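Extracellular solute-binding protein family 1 (Kribbella flavida, PDB 5IXP) probably captures an extracellular solute and delivers it to an ABC transporter for import. Local coordinates at residues V168-W171 against E172-N176; L140-D143 against W144-F148. All blocks are in the same frame, centred on the assembly; numbering follows the deposited sequence.

In the fold
Interaction 2 (140-143 with 144-148) starts helix 144-157, and interaction 1 (168-171 with 172-176) lies on helix 167-175, the next helix along the chain. They are about 14 Å apart, centre to centre, yet they touch through apolar side chains: Met174 CG comes within 3.5 Å of Trp144 CE2, Ala173 CB within 3.7 Å of Trp144 CH2, and Thr170 CG2 within 3.7 Å of Phe148 CZ. Trp144 and Phe148, one turn apart, thus meet the helix 167-175 face carrying Thr170, Ala173 and Met174. Interaction 1 is buried, its centre about 11 Å from the chain centre, and interaction 2 is partly buried, its centre about 21 Å from it.

Interaction 1. Residues V168-W171 against E172-N176; sequences VLTW and EAMRN
Trp171 and Arg175, one helical turn apart, meet where Arg175 CB sits over one face of the indole, offset toward the rim. CB stands 4.3 Å from the centroid of the Trp171 five-membered ring and 14° off its normal, a CH-pi contact. The arginine chain then runs out past the NE1/CZ2 edge of the ring, with Arg175 CD 3.7 Å from Trp171 CZ2. With Trp171 CG anti to the backbone N (chi1 165°), the indole stands out from the helix beside its own carbonyl carbon, one face turned to Arg175 CB.

The backbone beneath is the i to i+4 ladder of helix 167-175. Glu172, Ala173, Met174 and Arg175 donate in turn to the carbonyls of Val168, Leu169, Thr170 and Trp171; the Arg175 N to Trp171 O bond is 2.7 Å with an N-H...O angle of 167°. Near the C-terminal end of the helix, Asn176 ND2 turns back to donate to Glu172 O at 2.8 Å.

The charged contact is a salt bridge from Arg175 NH1 to Glu172 OE2 at 2.9 Å, meeting that oxygen from above the carboxylate plane. Glu172 bends at chi2, bringing OE2 near the plane of the indole, 3.4 Å from Trp171 CD1. Trp171 NE1 and Arg175 NH1 are both donors and do not bond to each other. Instead, Asn360 on helix 356-371 accepts from Trp171 NE1 through its OD1 and donates to Glu172 OE2 through its ND2, tying the polar cluster to that helix.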
ATOM      1  N   VAL A 168      -9.415  10.969   5.009  1.00 14.72           N
ATOM      2  CA  VAL A 168      -9.106   9.577   5.340  1.00 15.56           C
ATOM      3  C   VAL A 168      -7.836   9.119   4.630  1.00 16.01           C
ATOM      4  O   VAL A 168      -6.957   8.503   5.242  1.00 16.95           O
ATOM      5  CB  VAL A 168     -10.302   8.661   5.018  1.00 15.36           C
ATOM      6  CG1 VAL A 168      -9.874   7.190   5.015  1.00 15.62           C
ATOM      7  CG2 VAL A 168     -11.404   8.863   6.048  1.00 19.37           C
ATOM      8  N   LEU A 169      -7.708   9.406   3.330  1.00 13.63           N
ATOM      9  CA  LEU A 169      -6.489   8.954   2.650  1.00 15.40           C
ATOM     10  C   LEU A 169      -5.252   9.676   3.180  1.00 16.73           C
ATOM     11  O   LEU A 169      -4.171   9.079   3.245  1.00 15.39           O
ATOM     12  CB  LEU A 169      -6.600   9.115   1.132  1.00 14.42           C
ATOM     13  CG  LEU A 169      -7.498   8.103   0.403  1.00 17.85           C
ATOM     14  CD1 LEU A 169      -7.253   8.130  -1.106  1.00 19.58           C
ATOM     15  CD2 LEU A 169      -7.307   6.693   0.946  1.00 21.06           C
ATOM     16  N   THR A 170      -5.388  10.943   3.583  1.00 14.58           N
ATOM     17  CA  THR A 170      -4.268  11.624   4.223  1.00 14.25           C
ATOM     18  C   THR A 170      -3.917  10.957   5.549  1.00 14.31           C
ATOM     19  O   THR A 170      -2.734  10.808   5.893  1.00 14.50           O
ATOM     20  CB  THR A 170      -4.596  13.106   4.431  1.00 14.87           C
ATOM     21  OG1 THR A 170      -5.024  13.686   3.190  1.00 17.68           O
ATOM     22  CG2 THR A 170      -3.376  13.866   4.955  1.00 16.70           C
ATOM     23  N   TRP A 171      -4.937  10.542   6.301  1.00 14.04           N
ATOM     24  CA  TRP A 171      -4.728   9.791   7.536  1.00 17.08           C
ATOM     25  C   TRP A 171      -3.979   8.495   7.281  1.00 18.31           C
ATOM     26  O   TRP A 171      -3.046   8.150   8.019  1.00 20.57           O
ATOM     27  CB  TRP A 171      -6.082   9.502   8.188  1.00 18.07           C
ATOM     28  CG  TRP A 171      -6.085   8.434   9.274  1.00 18.63           C
ATOM     29  CD1 TRP A 171      -6.263   7.082   9.110  1.00 16.89           C
ATOM     30  CD2 TRP A 171      -5.946   8.650  10.682  1.00 15.59           C
ATOM     31  NE1 TRP A 171      -6.229   6.447  10.334  1.00 19.27           N
ATOM     32  CE2 TRP A 171      -6.039   7.386  11.314  1.00 18.29           C
ATOM     33  CE3 TRP A 171      -5.736   9.785  11.469  1.00 17.62           C
ATOM     34  CZ2 TRP A 171      -5.931   7.231  12.700  1.00 17.77           C
ATOM     35  CZ3 TRP A 171      -5.634   9.630  12.850  1.00 19.34           C
ATOM     36  CH2 TRP A 171      -5.730   8.363  13.449  1.00 18.99           C
ATOM     37  N   GLU A 172      -4.403   7.737   6.267  1.00 17.11           N
ATOM     38  CA  GLU A 172      -3.697   6.501   5.941  1.00 17.69           C
ATOM     39  C   GLU A 172      -2.223   6.778   5.688  1.00 19.54           C
ATOM     40  O   GLU A 172      -1.350   6.050   6.181  1.00 22.44           O
ATOM     41  CB  GLU A 172      -4.331   5.836   4.720  1.00 17.97           C
ATOM     42  CG  GLU A 172      -5.752   5.343   4.956  1.00 19.55           C
ATOM     43  CD  GLU A 172      -5.782   4.137   5.895  1.00 29.82           C
ATOM     44  OE1 GLU A 172      -5.555   2.997   5.428  1.00 36.72           O
ATOM     45  OE2 GLU A 172      -5.992   4.331   7.107  1.00 28.56           O
ATOM     46  N   ALA A 173      -1.929   7.843   4.943  1.00 17.12           N
ATOM     47  CA  ALA A 173      -0.543   8.159   4.611  1.00 18.69           C
ATOM     48  C   ALA A 173       0.260   8.492   5.860  1.00 16.60           C
ATOM     49  O   ALA A 173       1.377   7.991   6.039  1.00 18.71           O
ATOM     50  CB  ALA A 173      -0.492   9.308   3.607  1.00 17.67           C
HETATM   51  N   MSE A 174      -0.298   9.304   6.754  1.00 14.66           N
HETATM   52  CA  MSE A 174       0.431   9.715   7.947  1.00 16.39           C
HETATM   53  C   MSE A 174       0.506   8.626   9.006  1.00 18.22           C
HETATM   54  O   MSE A 174       1.564   8.404   9.597  1.00 20.08           O
HETATM   55  CB  MSE A 174      -0.211  10.962   8.558  1.00 15.17           C
HETATM   56  CG  MSE A 174      -0.208  12.147   7.618  1.00 19.08           C
HETATM   57 SE   MSE A 174      -1.021  13.664   8.529  0.84 28.72          SE
HETATM   58  CE  MSE A 174       0.314  13.845   9.958  1.00 27.98           C
ATOM     59  N   ARG A 175      -0.622   7.960   9.269  1.00 17.45           N
ATOM     60  CA  ARG A 175      -0.647   6.999  10.367  1.00 21.12           C
ATOM     61  C   ARG A 175       0.350   5.875  10.145  1.00 22.49           C
ATOM     62  O   ARG A 175       0.976   5.389  11.096  1.00 21.77           O
ATOM     63  CB  ARG A 175      -2.037   6.403  10.545  1.00 17.50           C
ATOM     64  CG  ARG A 175      -2.150   5.705  11.894  1.00 21.03           C
ATOM     65  CD  ARG A 175      -3.298   4.751  11.935  1.00 25.77           C
ATOM     66  NE  ARG A 175      -3.041   3.526  11.185  1.00 30.55           N
ATOM     67  CZ  ARG A 175      -3.464   3.307   9.945  1.00 31.14           C
ATOM     68  NH1 ARG A 175      -4.148   4.242   9.302  1.00 31.70           N
ATOM     69  NH2 ARG A 175      -3.209   2.152   9.348  1.00 33.94           N
ATOM     70  N   ASN A 176       0.501   5.436   8.900  1.00 21.80           N
ATOM     71  CA  ASN A 176       1.366   4.294   8.650  1.00 21.67           C
ATOM     72  C   ASN A 176       2.841   4.622   8.807  1.00 23.22           C
ATOM     73  O   ASN A 176       3.656   3.694   8.824  1.00 23.28           O
ATOM     74  CB  ASN A 176       1.085   3.727   7.262  1.00 25.75           C
ATOM     75  CG  ASN A 176      -0.141   2.858   7.257  1.00 32.94           C
ATOM     76  OD1 ASN A 176      -0.145   1.789   7.861  1.00 38.32           O
ATOM     77  ND2 ASN A 176      -1.198   3.316   6.607  1.00 36.98           N
TER

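Interaction 2. Residues L140-D143 against W144-F148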
ATOM      1  N   LEU A 140       8.908  21.516  -1.556  1.00 22.53           N
ATOM      2  CA  LEU A 140       7.802  22.027  -0.753  1.00 24.86           C
ATOM      3  C   LEU A 140       7.355  21.066   0.342  1.00 21.92           C
ATOM      4  O   LEU A 140       6.775  21.516   1.338  1.00 23.20           O
ATOM      5  CB  LEU A 140       6.592  22.319  -1.635  1.00 25.77           C
ATOM      6  CG  LEU A 140       6.625  23.449  -2.644  1.00 28.07           C
ATOM      7  CD1 LEU A 140       5.311  23.433  -3.416  1.00 26.93           C
ATOM      8  CD2 LEU A 140       6.816  24.762  -1.922  1.00 33.08           C
ATOM      9  N   PHE A 141       7.581  19.766   0.178  1.00 19.72           N
ATOM     10  CA  PHE A 141       6.888  18.777   1.009  1.00 21.52           C
ATOM     11  C   PHE A 141       7.786  17.870   1.840  1.00 23.14           C
ATOM     12  O   PHE A 141       7.536  16.660   1.869  1.00 24.43           O
ATOM     13  CB  PHE A 141       6.040  17.845   0.139  1.00 23.91           C
ATOM     14  CG  PHE A 141       5.126  18.547  -0.803  1.00 20.42           C
ATOM     15  CD1 PHE A 141       4.477  19.713  -0.424  1.00 19.98           C
ATOM     16  CD2 PHE A 141       4.912  18.038  -2.078  1.00 19.31           C
ATOM     17  CE1 PHE A 141       3.631  20.363  -1.303  1.00 22.68           C
ATOM     18  CE2 PHE A 141       4.060  18.680  -2.955  1.00 18.87           C
ATOM     19  CZ  PHE A 141       3.423  19.852  -2.567  1.00 19.79           C
ATOM     20  N   PRO A 142       8.806  18.367   2.543  1.00 20.49           N
ATOM     21  CA  PRO A 142       9.647  17.424   3.303  1.00 22.90           C
ATOM     22  C   PRO A 142       8.897  16.747   4.441  1.00 22.82           C
ATOM     23  O   PRO A 142       9.209  15.598   4.785  1.00 20.35           O
ATOM     24  CB  PRO A 142      10.796  18.308   3.811  1.00 22.20           C
ATOM     25  CG  PRO A 142      10.198  19.654   3.929  1.00 21.60           C
ATOM     26  CD  PRO A 142       9.247  19.761   2.744  1.00 20.99           C
ATOM     27  N   ASP A 143       7.887  17.407   5.003  1.00 19.66           N
ATOM     28  CA  ASP A 143       7.145  16.878   6.135  1.00 20.61           C
ATOM     29  C   ASP A 143       5.688  17.300   6.004  1.00 18.65           C
ATOM     30  O   ASP A 143       5.331  18.129   5.160  1.00 15.73           O
ATOM     31  CB  ASP A 143       7.742  17.353   7.461  1.00 22.52           C
ATOM     32  CG  ASP A 143       7.983  18.841   7.489  1.00 27.09           C
ATOM     33  OD1 ASP A 143       7.065  19.613   7.177  1.00 25.26           O
ATOM     34  OD2 ASP A 143       9.107  19.248   7.826  1.00 35.77           O
ATOM     35  N   TRP A 144       4.839  16.726   6.860  1.00 15.39           N
ATOM     36  CA  TRP A 144       3.406  16.969   6.719  1.00 16.69           C
ATOM     37  C   TRP A 144       3.050  18.408   7.064  1.00 16.84           C
ATOM     38  O   TRP A 144       2.163  19.001   6.439  1.00 16.94           O
ATOM     39  CB  TRP A 144       2.617  15.970   7.571  1.00 17.53           C
ATOM     40  CG  TRP A 144       2.728  14.595   6.989  1.00 18.13           C
ATOM     41  CD1 TRP A 144       3.505  13.558   7.443  1.00 17.62           C
ATOM     42  CD2 TRP A 144       2.091  14.130   5.798  1.00 17.54           C
ATOM     43  NE1 TRP A 144       3.368  12.471   6.611  1.00 15.82           N
ATOM     44  CE2 TRP A 144       2.511  12.797   5.591  1.00 15.91           C
ATOM     45  CE3 TRP A 144       1.205  14.713   4.881  1.00 16.36           C
ATOM     46  CZ2 TRP A 144       2.064  12.030   4.505  1.00 15.36           C
ATOM     47  CZ3 TRP A 144       0.766  13.960   3.804  1.00 16.07           C
ATOM     48  CH2 TRP A 144       1.190  12.630   3.624  1.00 15.49           C
ATOM     49  N   THR A 145       3.740  18.996   8.035  1.00 18.40           N
ATOM     50  CA  THR A 145       3.485  20.398   8.358  1.00 19.42           C
ATOM     51  C   THR A 145       3.706  21.283   7.132  1.00 17.78           C
ATOM     52  O   THR A 145       2.878  22.145   6.814  1.00 18.55           O
ATOM     53  CB  THR A 145       4.374  20.828   9.522  1.00 24.41           C
ATOM     54  OG1 THR A 145       4.032  20.056  10.680  1.00 26.16           O
ATOM     55  CG2 THR A 145       4.165  22.301   9.837  1.00 23.47           C
ATOM     56  N   SER A 146       4.802  21.051   6.407  1.00 18.48           N
ATOM     57  CA  SER A 146       5.063  21.809   5.182  1.00 17.36           C
ATOM     58  C   SER A 146       4.036  21.498   4.097  1.00 17.91           C
ATOM     59  O   SER A 146       3.646  22.387   3.329  1.00 18.31           O
ATOM     60  CB  SER A 146       6.474  21.514   4.678  1.00 19.01           C
ATOM     61  OG  SER A 146       7.442  21.883   5.646  1.00 22.70           O
ATOM     62  N   TYR A 147       3.609  20.237   4.001  1.00 16.08           N
ATOM     63  CA  TYR A 147       2.571  19.871   3.038  1.00 15.99           C
ATOM     64  C   TYR A 147       1.280  20.653   3.290  1.00 16.24           C
ATOM     65  O   TYR A 147       0.690  21.220   2.361  1.00 15.86           O
ATOM     66  CB  TYR A 147       2.335  18.360   3.110  1.00 12.77           C
ATOM     67  CG  TYR A 147       1.214  17.832   2.250  1.00 11.87           C
ATOM     68  CD1 TYR A 147       1.397  17.615   0.882  1.00 14.10           C
ATOM     69  CD2 TYR A 147      -0.017  17.526   2.808  1.00 13.83           C
ATOM     70  CE1 TYR A 147       0.364  17.104   0.088  1.00 15.24           C
ATOM     71  CE2 TYR A 147      -1.051  17.019   2.036  1.00 14.38           C
ATOM     72  CZ  TYR A 147      -0.855  16.812   0.683  1.00 14.53           C
ATOM     73  OH  TYR A 147      -1.884  16.308  -0.059  1.00 14.75           O
ATOM     74  N   PHE A 148       0.829  20.705   4.545  1.00 15.00           N
ATOM     75  CA  PHE A 148      -0.401  21.438   4.845  1.00 15.77           C
ATOM     76  C   PHE A 148      -0.203  22.946   4.716  1.00 16.17           C
ATOM     77  O   PHE A 148      -1.112  23.659   4.275  1.00 17.53           O
ATOM     78  CB  PHE A 148      -0.906  21.069   6.239  1.00 15.32           C
ATOM     79  CG  PHE A 148      -1.326  19.616   6.362  1.00 15.97           C
ATOM     80  CD1 PHE A 148      -2.238  19.062   5.467  1.00 15.21           C
ATOM     81  CD2 PHE A 148      -0.790  18.806   7.353  1.00 16.76           C
ATOM     82  CE1 PHE A 148      -2.622  17.715   5.570  1.00 13.12           C
ATOM     83  CE2 PHE A 148      -1.158  17.463   7.462  1.00 17.01           C
ATOM     84  CZ  PHE A 148      -2.081  16.911   6.574  1.00 14.89           C
TER
HETATM   85  O   HOH W   1       5.661  24.378   2.253  1.00 38.78           O
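One face of the Phe141 ring receives the edge of Tyr147, with Tyr147 CD1 3.9 Å from Phe141 CD1 and displaced toward the rim. The centroids are 5.5 Å apart and the planes meet at 71°, which defines a T-shaped pair. A face of the Tyr147 ring meets Trp144 CZ3, while Phe148 CE1 lies at its edge; in return Tyr147 CE2 lies in plane at the Trp144 edge and Tyr147 CD2 over one face of Phe148. With CG anti to the backbone N (chi1 175°), the Tyr147 ring runs past Phe141 and offers it the CD1 edge; its hydroxyl bonds to Thr234.

The polar part is a helix N-cap. Asp143 immediately precedes helix 144-157, and its OD1 accepts from Ser146 N at 2.8 Å, nearly along the C-O axis. Ser146 OG donates to the same oxygen, also at 2.8 Å, from the syn side and 33° out of the carboxylate plane. Two donors therefore grip OD1, and the partial positive charge of the helix start would probably stabilise the ionised form of Asp143. The first backbone turn closes with Tyr147 N donating to Asp143 O at 3.0 Å. Beside the cap, Pro142 CD packs on Ser146 CB at 3.8 Å. A bridging water donates to Leu140 O and also to the Ser146 carbonyl, linking loop and helix.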